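Local coordinates for uncharacterized lipoprotein YjhA (Bacillus subtilis, PDB 3CFU) that is of unknown function but is probably held at the cell membrane by a lipid anchor and carries a DUF4352 domain, the part described here, at residues G5-F8 / T13-T16; I51-E56 / I68-R73; G106-V111 / Y120-N125; E46-I51 / R81-I86. All blocks are in the same frame, centred on the assembly; numbering follows the deposited sequence.

In the fold
The four contacts differ chiefly in depth. Interactions 2 and 3 lie near the centre of the chain, their centres about 5 Å apart; both cross between the four-stranded and three-stranded sheets almost wholly through apolar side chains and without hydrogen bonds, one tyrosine hydroxyl touching a leucine methyl in interaction 3. Interactions 1 and 4 sit about 12 and 11 Å from the chain's centre, on opposite sides. Interaction 1 joins neighbouring strands by backbone hydrogen bonds and has a partly exposed flank, whereas interaction 4 buries an arginine against a serine on the outer face of the larger sheet. Strand 47-57 serves interactions 2 and 4; Ile51 lies in both but makes contact only in interaction 2.

Interaction 1 of 4, residues G5-F8 / T13-T16; sequences GETF and TNFT
Phe8 and Phe15 face each other as an antiparallel hydrogen-bonded pair, and the tight part of the contact gathers round them. Phe15 N donates to Phe8 O at 2.9 Å, a nearly straight bond of 165°; the return bond from Phe8 N to Phe15 O is longer, 3.2 Å, its donor tilted from the carbonyl plane. With CG set between its own N and carbonyl carbon (chi1 56°), Phe8 brings its ring back alongside Phe15, where CZ meets CD2 of Phe15 at 3.6 Å, at the edge of that ring. The planes lie at 77° in an oblique pair. His2 stacks on the Phe8 ring, and Tyr124 on that of Phe15. An alanine in place of Phe8 would probably leave the edge of Phe15 and the His2 ring without their packing partner. On the sheet's other face the contact is looser: Thr7 OG1 merely touches Thr16 CB at 3.6 Å, Thr7 CG2 rests on Asn14 CB at 3.9 Å, and Thr7 itself is exposed. The arrangement is that of a beta hairpin, here formed by strands 7-10 and 13-23, with 7-10 at the edge of the four-stranded sheet.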
loop_
_atom_site.group_PDB
_atom_site.type_symbol
_atom_site.label_atom_id
_atom_site.label_comp_id
_atom_site.label_asym_id
_atom_site.label_seq_id
_atom_site.Cartn_x
_atom_site.Cartn_y
_atom_site.Cartn_z
ATOM N N GLY A 5 -4.694 9.145 -7.743
ATOM C CA GLY A 5 -4.883 9.134 -9.182
ATOM C C GLY A 5 -3.623 9.373 -9.997
ATOM O O GLY A 5 -3.519 8.939 -11.149
ATOM N N GLU A 6 -2.657 10.056 -9.398
ATOM C CA GLU A 6 -1.406 10.369 -10.078
ATOM C C GLU A 6 -0.363 9.245 -10.045
ATOM O O GLU A 6 -0.156 8.590 -9.013
ATOM C CB GLU A 6 -0.820 11.649 -9.463
ATOM C CG GLU A 6 0.617 11.994 -9.871
ATOM C CD GLU A 6 1.258 13.019 -8.923
ATOM O OE1 GLU A 6 2.506 13.057 -8.823
ATOM O OE2 GLU A 6 0.512 13.789 -8.275
ATOM N N THR A 7 0.276 9.025 -11.190
ATOM C CA THR A 7 1.328 8.023 -11.337
ATOM C C THR A 7 2.667 8.770 -11.256
ATOM O O THR A 7 2.814 9.852 -11.835
ATOM C CB THR A 7 1.240 7.305 -12.718
ATOM O OG1 THR A 7 -0.007 6.606 -12.815
ATOM C CG2 THR A 7 2.385 6.298 -12.897
ATOM N N PHE A 8 3.632 8.213 -10.525
ATOM C CA PHE A 8 4.941 8.848 -10.413
ATOM C C PHE A 8 6.058 7.808 -10.304
ATOM O O PHE A 8 5.802 6.664 -9.959
ATOM C CB PHE A 8 4.983 9.813 -9.201
ATOM C CG PHE A 8 4.623 9.173 -7.880
ATOM C CD1 PHE A 8 3.293 8.985 -7.515
ATOM C CD2 PHE A 8 5.616 8.759 -7.005
ATOM C CE1 PHE A 8 2.958 8.390 -6.295
ATOM C CE2 PHE A 8 5.296 8.168 -5.790
ATOM C CZ PHE A 8 3.964 7.981 -5.432
ATOM N N THR A 13 10.114 1.428 -9.928
ATOM C CA THR A 13 8.700 1.224 -10.213
ATOM C C THR A 13 7.991 2.548 -10.503
ATOM O O THR A 13 8.514 3.609 -10.184
ATOM C CB THR A 13 7.951 0.625 -8.982
ATOM O OG1 THR A 13 7.968 1.579 -7.908
ATOM C CG2 THR A 13 8.608 -0.660 -8.504
ATOM N N ASN A 14 6.821 2.478 -11.147
ATOM C CA ASN A 14 5.982 3.668 -11.334
ATOM C C ASN A 14 4.897 3.230 -10.368
ATOM O O ASN A 14 4.452 2.088 -10.425
ATOM C CB ASN A 14 5.351 3.795 -12.719
ATOM C CG ASN A 14 6.274 4.422 -13.741
ATOM O OD1 ASN A 14 6.120 4.184 -14.936
ATOM N ND2 ASN A 14 7.222 5.235 -13.286
ATOM N N PHE A 15 4.462 4.124 -9.501
ATOM C CA PHE A 15 3.474 3.775 -8.500
ATOM C C PHE A 15 2.262 4.684 -8.492
ATOM O O PHE A 15 2.376 5.892 -8.708
ATOM C CB PHE A 15 4.131 3.832 -7.121
ATOM C CG PHE A 15 3.187 3.591 -5.994
ATOM C CD1 PHE A 15 2.797 2.303 -5.670
ATOM C CD2 PHE A 15 2.658 4.655 -5.277
ATOM C CE1 PHE A 15 1.901 2.072 -4.655
ATOM C CE2 PHE A 15 1.762 4.437 -4.256
ATOM C CZ PHE A 15 1.376 3.137 -3.945
ATOM N N THR A 16 1.100 4.121 -8.202
ATOM C CA THR A 16 -0.086 4.945 -8.172
ATOM C C THR A 16 -1.153 4.464 -7.206
ATOM O O THR A 16 -1.343 3.262 -7.015
ATOM C CB THR A 16 -0.711 5.076 -9.606
ATOM O OG1 THR A 16 -2.044 5.601 -9.512
ATOM C CG2 THR A 16 -0.753 3.748 -10.295
#

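Interaction 2 of 4, residues I51-E56 / I68-R73; sequences IEVTME and IGFDLR
Packing between the two sheets of a beta sandwich brings Ile51, Val53 and Met55 of strand 47-57 against Phe70 and Leu72 of strand 70-73. Segments 51-56 and 70-73 run at 139° to one another, their axes 11.6 Å apart at closest, so the gap is filled by side chains. Met55, present as selenomethionine, makes a Met-aromatic contact: its SE lies at the edge of the Phe70 ring, close to the ring plane, 4.1 Å from CZ and 5.4 Å from the centroid. The bend at its third torsion (chi3 65°) carries CE to Tyr124. Val53 approaches the same end of the ring obliquely, with CG2 at 4.4 Å from CZ, so the tip of Phe70 reaches into the interval between two residues that lie on the same face of strand 47-57. Such interdigitation across facing sheets is consistent with the immunoglobulin-like sandwich of the MPT63/MPB63 clan, to which DUF4352 belongs. Farther along, Ile51 and Leu72 meet methyl to methyl, CD1 to CD1 at 3.9 Å. Neighbours from both sheets close round the cluster: Leu122 touches both Val53 and Leu72, Leu108 lies against Phe70, and Leu93, from a loop, packs on Val53 and Phe70. On the other face of strand 70-73, Arg73 NE and Asp71 OD2 form a salt bridge at 3.4 Å whose hydrogen bond is weak.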
loop_
_atom_site.group_PDB
_atom_site.type_symbol
_atom_site.label_atom_id
_atom_site.label_comp_id
_atom_site.label_asym_id
_atom_site.label_seq_id
_atom_site.Cartn_x
_atom_site.Cartn_y
_atom_site.Cartn_z
ATOM N N ILE A 51 -7.786 1.115 -0.041
ATOM C CA ILE A 51 -6.943 1.774 -1.025
ATOM C C ILE A 51 -6.462 0.787 -2.074
ATOM O O ILE A 51 -5.903 -0.261 -1.746
ATOM C CB ILE A 51 -5.714 2.428 -0.351
ATOM C CG1 ILE A 51 -6.181 3.460 0.682
ATOM C CG2 ILE A 51 -4.843 3.103 -1.395
ATOM C CD1 ILE A 51 -5.108 3.914 1.640
ATOM N N GLU A 52 -6.717 1.115 -3.338
ATOM C CA GLU A 52 -6.275 0.281 -4.444
ATOM C C GLU A 52 -5.058 0.989 -5.012
ATOM O O GLU A 52 -5.099 2.197 -5.270
ATOM C CB GLU A 52 -7.355 0.157 -5.526
ATOM C CG GLU A 52 -6.935 -0.743 -6.671
ATOM C CD GLU A 52 -7.953 -0.792 -7.791
ATOM O OE1 GLU A 52 -8.114 0.225 -8.500
ATOM O OE2 GLU A 52 -8.595 -1.852 -7.959
ATOM N N VAL A 53 -3.973 0.239 -5.188
ATOM C CA VAL A 53 -2.728 0.792 -5.718
ATOM C C VAL A 53 -2.194 -0.077 -6.859
ATOM O O VAL A 53 -2.603 -1.229 -7.025
ATOM C CB VAL A 53 -1.635 0.906 -4.596
ATOM C CG1 VAL A 53 -2.145 1.755 -3.440
ATOM C CG2 VAL A 53 -1.250 -0.469 -4.081
ATOM N N THR A 54 -1.283 0.487 -7.647
ATOM C CA THR A 54 -0.685 -0.224 -8.766
ATOM C C THR A 54 0.817 -0.005 -8.768
ATOM O O THR A 54 1.285 1.108 -8.551
ATOM C CB THR A 54 -1.230 0.277 -10.128
ATOM O OG1 THR A 54 -2.598 -0.120 -10.270
ATOM C CG2 THR A 54 -0.409 -0.308 -11.289
HETATM N N MSE A 55 1.556 -1.083 -9.010
HETATM C CA MSE A 55 3.008 -1.051 -9.086
HETATM C C MSE A 55 3.438 -1.508 -10.472
HETATM O O MSE A 55 3.015 -2.563 -10.948
HETATM C CB MSE A 55 3.651 -1.992 -8.058
HETATM C CG MSE A 55 3.636 -1.475 -6.639
HETATM SE SE MSE A 55 4.393 -2.699 -5.334
HETATM C CE MSE A 55 6.236 -2.736 -5.917
ATOM N N GLU A 56 4.280 -0.714 -11.119
ATOM C CA GLU A 56 4.776 -1.075 -12.431
ATOM C C GLU A 56 6.289 -1.174 -12.398
ATOM O O GLU A 56 6.987 -0.196 -12.094
ATOM C CB GLU A 56 4.359 -0.040 -13.476
ATOM C CG GLU A 56 5.024 -0.209 -14.840
ATOM C CD GLU A 56 4.533 0.832 -15.847
ATOM O OE1 GLU A 56 3.537 1.524 -15.533
ATOM O OE2 GLU A 56 5.130 0.958 -16.942
ATOM N N ILE A 68 4.789 -5.154 3.370
ATOM C CA ILE A 68 5.581 -4.376 4.328
ATOM C C ILE A 68 6.091 -3.048 3.776
ATOM O O ILE A 68 6.546 -2.189 4.528
ATOM C CB ILE A 68 6.812 -5.165 4.862
ATOM C CG1 ILE A 68 7.734 -5.560 3.699
ATOM C CG2 ILE A 68 6.334 -6.394 5.663
ATOM C CD1 ILE A 68 9.102 -6.061 4.140
ATOM N N GLY A 69 6.007 -2.874 2.468
ATOM C CA GLY A 69 6.489 -1.641 1.883
ATOM C C GLY A 69 5.480 -0.524 2.008
ATOM O O GLY A 69 5.712 0.582 1.525
ATOM N N PHE A 70 4.369 -0.804 2.670
ATOM C CA PHE A 70 3.313 0.179 2.818
ATOM C C PHE A 70 2.982 0.577 4.244
ATOM O O PHE A 70 3.150 -0.206 5.177
ATOM C CB PHE A 70 2.048 -0.338 2.139
ATOM C CG PHE A 70 2.209 -0.541 0.671
ATOM C CD1 PHE A 70 2.560 -1.784 0.159
ATOM C CD2 PHE A 70 2.067 0.530 -0.196
ATOM C CE1 PHE A 70 2.772 -1.962 -1.200
ATOM C CE2 PHE A 70 2.277 0.367 -1.562
ATOM C CZ PHE A 70 2.631 -0.881 -2.068
ATOM N N ASP A 71 2.493 1.797 4.406
ATOM C CA ASP A 71 2.143 2.291 5.723
ATOM C C ASP A 71 1.231 3.505 5.623
ATOM O O ASP A 71 1.363 4.318 4.707
ATOM C CB ASP A 71 3.418 2.640 6.493
ATOM C CG ASP A 71 3.147 3.033 7.925
ATOM O OD1 ASP A 71 2.151 2.539 8.493
ATOM O OD2 ASP A 71 3.935 3.818 8.494
ATOM N N LEU A 72 0.292 3.600 6.558
ATOM C CA LEU A 72 -0.654 4.710 6.611
ATOM C C LEU A 72 -0.355 5.517 7.869
ATOM O O LEU A 72 -0.261 4.964 8.967
ATOM C CB LEU A 72 -2.091 4.188 6.666
ATOM C CG LEU A 72 -3.208 5.156 6.268
ATOM C CD1 LEU A 72 -3.181 5.373 4.752
ATOM C CD2 LEU A 72 -4.554 4.580 6.700
ATOM N N ARG A 73 -0.199 6.825 7.710
ATOM C CA ARG A 73 0.100 7.687 8.841
ATOM C C ARG A 73 -1.013 8.712 9.122
ATOM O O ARG A 73 -1.792 9.059 8.230
ATOM C CB ARG A 73 1.447 8.389 8.594
ATOM C CG ARG A 73 2.628 7.416 8.563
ATOM C CD ARG A 73 3.944 8.064 8.144
ATOM N NE ARG A 73 4.983 7.053 7.953
ATOM C CZ ARG A 73 6.088 7.229 7.231
ATOM N NH1 ARG A 73 6.306 8.390 6.627
ATOM N NH2 ARG A 73 6.964 6.236 7.092
#

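Interaction 3 of 4, residues G106-V111 / Y120-N125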
loop_
_atom_site.group_PDB
_atom_site.type_symbol
_atom_site.label_atom_id
_atom_site.label_comp_id
_atom_site.label_asym_id
_atom_site.label_seq_id
_atom_site.Cartn_x
_atom_site.Cartn_y
_atom_site.Cartn_z
ATOM N N GLY A 106 -3.558 -4.047 -6.503
ATOM C CA GLY A 106 -4.095 -4.668 -5.307
ATOM C C GLY A 106 -4.592 -3.663 -4.288
ATOM O O GLY A 106 -4.495 -2.452 -4.493
ATOM N N VAL A 107 -5.108 -4.156 -3.170
ATOM C CA VAL A 107 -5.650 -3.262 -2.166
ATOM C C VAL A 107 -5.006 -3.344 -0.781
ATOM O O VAL A 107 -4.487 -4.386 -0.382
ATOM C CB VAL A 107 -7.197 -3.487 -2.038
ATOM C CG1 VAL A 107 -7.886 -3.142 -3.373
ATOM C CG2 VAL A 107 -7.499 -4.942 -1.667
ATOM N N LEU A 108 -5.026 -2.210 -0.080
ATOM C CA LEU A 108 -4.512 -2.073 1.284
ATOM C C LEU A 108 -5.746 -1.653 2.073
ATOM O O LEU A 108 -6.612 -0.969 1.531
ATOM C CB LEU A 108 -3.456 -0.960 1.379
ATOM C CG LEU A 108 -1.984 -1.193 1.030
ATOM C CD1 LEU A 108 -1.838 -2.364 0.089
ATOM C CD2 LEU A 108 -1.415 0.079 0.409
ATOM N N SER A 109 -5.838 -2.043 3.340
ATOM C CA SER A 109 -7.007 -1.682 4.134
ATOM C C SER A 109 -6.665 -1.269 5.562
ATOM O O SER A 109 -5.760 -1.828 6.187
ATOM C CB SER A 109 -7.999 -2.849 4.151
ATOM O OG SER A 109 -9.329 -2.386 4.325
ATOM N N TYR A 110 -7.404 -0.286 6.069
ATOM C CA TYR A 110 -7.185 0.240 7.414
ATOM C C TYR A 110 -8.491 0.712 8.043
ATOM O O TYR A 110 -9.416 1.124 7.343
ATOM C CB TYR A 110 -6.232 1.431 7.350
ATOM C CG TYR A 110 -4.942 1.159 6.627
ATOM C CD1 TYR A 110 -3.815 0.715 7.317
ATOM C CD2 TYR A 110 -4.846 1.340 5.247
ATOM C CE1 TYR A 110 -2.622 0.458 6.652
ATOM C CE2 TYR A 110 -3.655 1.083 4.569
ATOM C CZ TYR A 110 -2.549 0.641 5.278
ATOM O OH TYR A 110 -1.382 0.356 4.616
ATOM N N VAL A 111 -8.551 0.664 9.368
ATOM C CA VAL A 111 -9.728 1.101 10.099
ATOM C C VAL A 111 -9.433 2.446 10.747
ATOM O O VAL A 111 -8.454 2.599 11.479
ATOM C CB VAL A 111 -10.117 0.078 11.168
ATOM C CG1 VAL A 111 -10.647 -1.180 10.495
ATOM C CG2 VAL A 111 -8.911 -0.259 12.034
ATOM N N TYR A 120 -5.223 11.445 6.330
ATOM C CA TYR A 120 -4.315 10.327 6.101
ATOM C C TYR A 120 -3.437 10.343 4.852
ATOM O O TYR A 120 -3.861 10.720 3.757
ATOM C CB TYR A 120 -5.127 9.030 6.146
ATOM C CG TYR A 120 -5.681 8.734 7.518
ATOM C CD1 TYR A 120 -5.031 7.845 8.374
ATOM C CD2 TYR A 120 -6.838 9.367 7.979
ATOM C CE1 TYR A 120 -5.519 7.589 9.656
ATOM C CE2 TYR A 120 -7.333 9.121 9.262
ATOM C CZ TYR A 120 -6.670 8.229 10.091
ATOM O OH TYR A 120 -7.166 7.962 11.346
ATOM N N THR A 121 -2.203 9.899 5.040
ATOM C CA THR A 121 -1.232 9.841 3.971
ATOM C C THR A 121 -0.745 8.411 3.799
ATOM O O THR A 121 -0.383 7.746 4.768
ATOM C CB THR A 121 -0.021 10.730 4.297
ATOM O OG1 THR A 121 -0.482 12.020 4.715
ATOM C CG2 THR A 121 0.878 10.887 3.072
ATOM N N LEU A 122 -0.760 7.923 2.565
ATOM C CA LEU A 122 -0.265 6.582 2.318
ATOM C C LEU A 122 1.218 6.787 2.048
ATOM O O LEU A 122 1.613 7.770 1.406
ATOM C CB LEU A 122 -0.940 5.933 1.109
ATOM C CG LEU A 122 -0.433 4.499 0.883
ATOM C CD1 LEU A 122 -0.928 3.606 2.010
ATOM C CD2 LEU A 122 -0.891 3.971 -0.460
ATOM N N VAL A 123 2.032 5.877 2.574
ATOM C CA VAL A 123 3.475 5.942 2.407
ATOM C C VAL A 123 3.915 4.737 1.597
ATOM O O VAL A 123 3.441 3.614 1.815
ATOM C CB VAL A 123 4.210 5.897 3.764
ATOM C CG1 VAL A 123 5.715 5.858 3.527
ATOM C CG2 VAL A 123 3.811 7.112 4.637
ATOM N N TYR A 124 4.826 4.968 0.663
ATOM C CA TYR A 124 5.321 3.895 -0.169
ATOM C C TYR A 124 6.831 3.986 -0.248
ATOM O O TYR A 124 7.362 5.019 -0.652
ATOM C CB TYR A 124 4.716 4.000 -1.579
ATOM C CG TYR A 124 5.338 3.066 -2.589
ATOM C CD1 TYR A 124 5.333 1.693 -2.383
ATOM C CD2 TYR A 124 5.944 3.556 -3.745
ATOM C CE1 TYR A 124 5.919 0.821 -3.296
ATOM C CE2 TYR A 124 6.528 2.690 -4.673
ATOM C CZ TYR A 124 6.510 1.319 -4.436
ATOM O OH TYR A 124 7.074 0.436 -5.322
ATOM N N ASN A 125 7.521 2.924 0.166
ATOM C CA ASN A 125 8.977 2.881 0.086
ATOM C C ASN A 125 9.304 1.712 -0.849
ATOM O O ASN A 125 9.149 0.539 -0.484
ATOM C CB ASN A 125 9.617 2.660 1.466
ATOM C CG ASN A 125 11.135 2.841 1.439
ATOM O OD1 ASN A 125 11.840 2.213 0.636
ATOM N ND2 ASN A 125 11.643 3.709 2.310
#
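Apolar packing carries the contact between Leu108 of strand 103-112 and Leu122 of strand 121-124. A single methyl of Leu108, CD2, meets both branches of the opposing residue, CD1 of Leu122 at 3.9 Å and CD2 of Leu122 at 4.0 Å, and the two side chains cross at about a right angle. Leu122 has CG anti to the backbone N (chi1 -178°), which carries its forked end across to the other strand although its CB does not aim there. Leu108 is less relaxed: its chi2 of 24° departs from a staggered value. A mixed contact lies beside this pair, where the OH of Tyr110 comes within 4.2 Å of Leu122 CD1. The tyrosine thus touches the leucine with its hydroxyl oxygen, while Leu72 packs against Tyr110 as well. The backbones stay well separated, with the CA atoms of Leu108 and Leu122 9.7 Å apart, and no hydrogen bond passes between them. The hydrogen bonds nearby involve other residues: Ser109 OG, on the other face of its strand, bonds to both Leu49 O and Arg48 NH1, and Asn125 occupies the N-cap of helix 126-129, with OD1 receiving Leu128 N. Leucine and tyrosine meeting in this way, from the outermost strand 103-112 of the four-stranded sheet to the middle strand of the three-stranded one, is the face-to-face core packing of a beta sandwich.

Interaction 4 of 4, residues E46-I51 / R81-I86; sequences EERLII and RPVFSI
Arg48 and Val83 are the nearest backbone neighbours, their CA atoms 8.7 Å apart, and no hydrogen bond joins the two backbones. Side chains bridge the gap. Arg48 leaves its strand with CG anti to the backbone N (chi1 -170°), and its CD packs on CG1 of Val83 at 3.8 Å; the chain then bends at chi3 (62°) and brings one face of the guanidinium under Ser85 CB, which sits offset toward the rim, 3.1 Å from NH2. Ser85 OG is also close to NH2, but the angle is too poor for a hydrogen bond. A water links them instead, 2.6 Å from Ser85 OG and accepting a weak bond from Arg48 NH2 at 3.3 Å. Stronger partners fix the buried charge: NH2 forms a salt bridge with Glu88, and NH1 bonds to Ser109 OG. A leucine at Arg48 would probably leave the Glu88 carboxylate without its positive mate and uncover Ser85 CB. Leu49 and Ile51 face the interior, whereas Arg48 packs the outer face of the four-stranded sheet against the small two-stranded sheet of 29-30 and 83-84, which is also tied on by the backbone bond of Val83 to Ser109, a peripheral addition to the beta sandwich.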
loop_
_atom_site.group_PDB
_atom_site.type_symbol
_atom_site.label_atom_id
_atom_site.label_comp_id
_atom_site.label_asym_id
_atom_site.label_seq_id
_atom_site.Cartn_x
_atom_site.Cartn_y
_atom_site.Cartn_z
ATOM N N GLU A 46 -15.094 1.966 13.014
ATOM C CA GLU A 46 -15.789 3.197 12.592
ATOM C C GLU A 46 -15.936 3.092 11.043
ATOM O O GLU A 46 -17.045 2.921 10.504
ATOM C CB GLU A 46 -15.148 4.476 12.967
ATOM N N GLU A 47 -14.815 3.196 10.339
ATOM C CA GLU A 47 -14.810 3.130 8.880
ATOM C C GLU A 47 -13.517 2.496 8.366
ATOM O O GLU A 47 -12.431 2.738 8.903
ATOM C CB GLU A 47 -14.978 4.529 8.302
ATOM N N ARG A 48 -13.644 1.687 7.324
ATOM C CA ARG A 48 -12.501 1.010 6.755
ATOM C C ARG A 48 -12.123 1.527 5.376
ATOM O O ARG A 48 -12.949 1.547 4.462
ATOM C CB ARG A 48 -12.788 -0.506 6.653
ATOM C CG ARG A 48 -11.575 -1.356 6.295
ATOM C CD ARG A 48 -11.816 -2.824 6.617
ATOM N NE ARG A 48 -12.924 -3.384 5.850
ATOM C CZ ARG A 48 -12.866 -3.670 4.554
ATOM N NH1 ARG A 48 -11.748 -3.454 3.872
ATOM N NH2 ARG A 48 -13.926 -4.173 3.935
ATOM N N LEU A 49 -10.883 1.981 5.245
ATOM C CA LEU A 49 -10.383 2.445 3.961
ATOM C C LEU A 49 -9.979 1.227 3.108
ATOM O O LEU A 49 -9.476 0.224 3.622
ATOM C CB LEU A 49 -9.143 3.333 4.157
ATOM C CG LEU A 49 -9.423 4.749 4.674
ATOM C CD1 LEU A 49 -10.454 4.706 5.785
ATOM C CD2 LEU A 49 -8.134 5.393 5.159
ATOM N N ILE A 50 -10.237 1.319 1.808
ATOM C CA ILE A 50 -9.860 0.269 0.870
ATOM C C ILE A 50 -9.092 0.966 -0.234
ATOM O O ILE A 50 -9.673 1.369 -1.239
ATOM C CB ILE A 50 -11.054 -0.446 0.223
ATOM C CG1 ILE A 50 -11.900 -1.137 1.292
ATOM C CG2 ILE A 50 -10.547 -1.461 -0.796
ATOM C CD1 ILE A 50 -12.678 -0.175 2.158
ATOM N N ILE A 51 -7.786 1.115 -0.041
ATOM C CA ILE A 51 -6.943 1.774 -1.025
ATOM C C ILE A 51 -6.462 0.787 -2.074
ATOM O O ILE A 51 -5.903 -0.261 -1.746
ATOM C CB ILE A 51 -5.714 2.428 -0.351
ATOM C CG1 ILE A 51 -6.181 3.460 0.682
ATOM C CG2 ILE A 51 -4.843 3.103 -1.395
ATOM C CD1 ILE A 51 -5.108 3.914 1.640
ATOM N N ARG A 81 -2.298 0.173 11.747
ATOM C CA ARG A 81 -2.201 -1.249 11.431
ATOM C C ARG A 81 -2.929 -1.625 10.139
ATOM O O ARG A 81 -4.044 -1.177 9.903
ATOM C CB ARG A 81 -2.786 -2.087 12.575
ATOM C CG ARG A 81 -2.048 -2.022 13.927
ATOM C CD ARG A 81 -2.285 -0.707 14.681
ATOM N NE ARG A 81 -3.672 -0.267 14.549
ATOM C CZ ARG A 81 -4.046 1.004 14.453
ATOM N NH1 ARG A 81 -5.330 1.311 14.329
ATOM N NH2 ARG A 81 -3.138 1.969 14.482
ATOM N N PRO A 82 -2.307 -2.455 9.282
ATOM C CA PRO A 82 -2.964 -2.856 8.032
ATOM C C PRO A 82 -4.048 -3.896 8.317
ATOM O O PRO A 82 -3.941 -4.676 9.261
ATOM C CB PRO A 82 -1.814 -3.411 7.198
ATOM C CG PRO A 82 -0.907 -3.982 8.229
ATOM C CD PRO A 82 -0.913 -2.933 9.318
ATOM N N VAL A 83 -5.084 -3.918 7.494
ATOM C CA VAL A 83 -6.195 -4.842 7.693
ATOM C C VAL A 83 -6.605 -5.472 6.368
ATOM O O VAL A 83 -6.166 -5.033 5.310
ATOM C CB VAL A 83 -7.434 -4.055 8.267
ATOM C CG1 VAL A 83 -8.735 -4.649 7.754
ATOM C CG2 VAL A 83 -7.410 -4.056 9.792
ATOM N N PHE A 84 -7.415 -6.526 6.426
ATOM C CA PHE A 84 -7.950 -7.122 5.207
ATOM C C PHE A 84 -9.346 -7.694 5.420
ATOM O O PHE A 84 -9.659 -8.241 6.480
ATOM C CB PHE A 84 -7.034 -8.196 4.602
ATOM C CG PHE A 84 -6.866 -9.424 5.441
ATOM C CD1 PHE A 84 -6.120 -9.377 6.609
ATOM C CD2 PHE A 84 -7.395 -10.646 5.029
ATOM C CE1 PHE A 84 -5.891 -10.523 7.357
ATOM C CE2 PHE A 84 -7.173 -11.802 5.771
ATOM C CZ PHE A 84 -6.416 -11.739 6.938
ATOM N N SER A 85 -10.198 -7.526 4.415
ATOM C CA SER A 85 -11.550 -8.051 4.499
ATOM C C SER A 85 -11.712 -9.173 3.491
ATOM O O SER A 85 -11.089 -9.167 2.428
ATOM C CB SER A 85 -12.599 -6.966 4.232
ATOM O OG SER A 85 -13.904 -7.458 4.513
ATOM N N ILE A 86 -12.554 -10.136 3.846
ATOM C CA ILE A 86 -12.830 -11.296 3.015
ATOM C C ILE A 86 -13.490 -10.857 1.708
ATOM O O ILE A 86 -13.512 -11.604 0.728
ATOM C CB ILE A 86 -13.785 -12.273 3.754
ATOM C CG1 ILE A 86 -13.307 -12.478 5.198
ATOM C CG2 ILE A 86 -13.868 -13.600 3.014
ATOM C CD1 ILE A 86 -13.737 -11.374 6.164
HETATM O O HOH W 1 -15.655 -6.229 5.922
#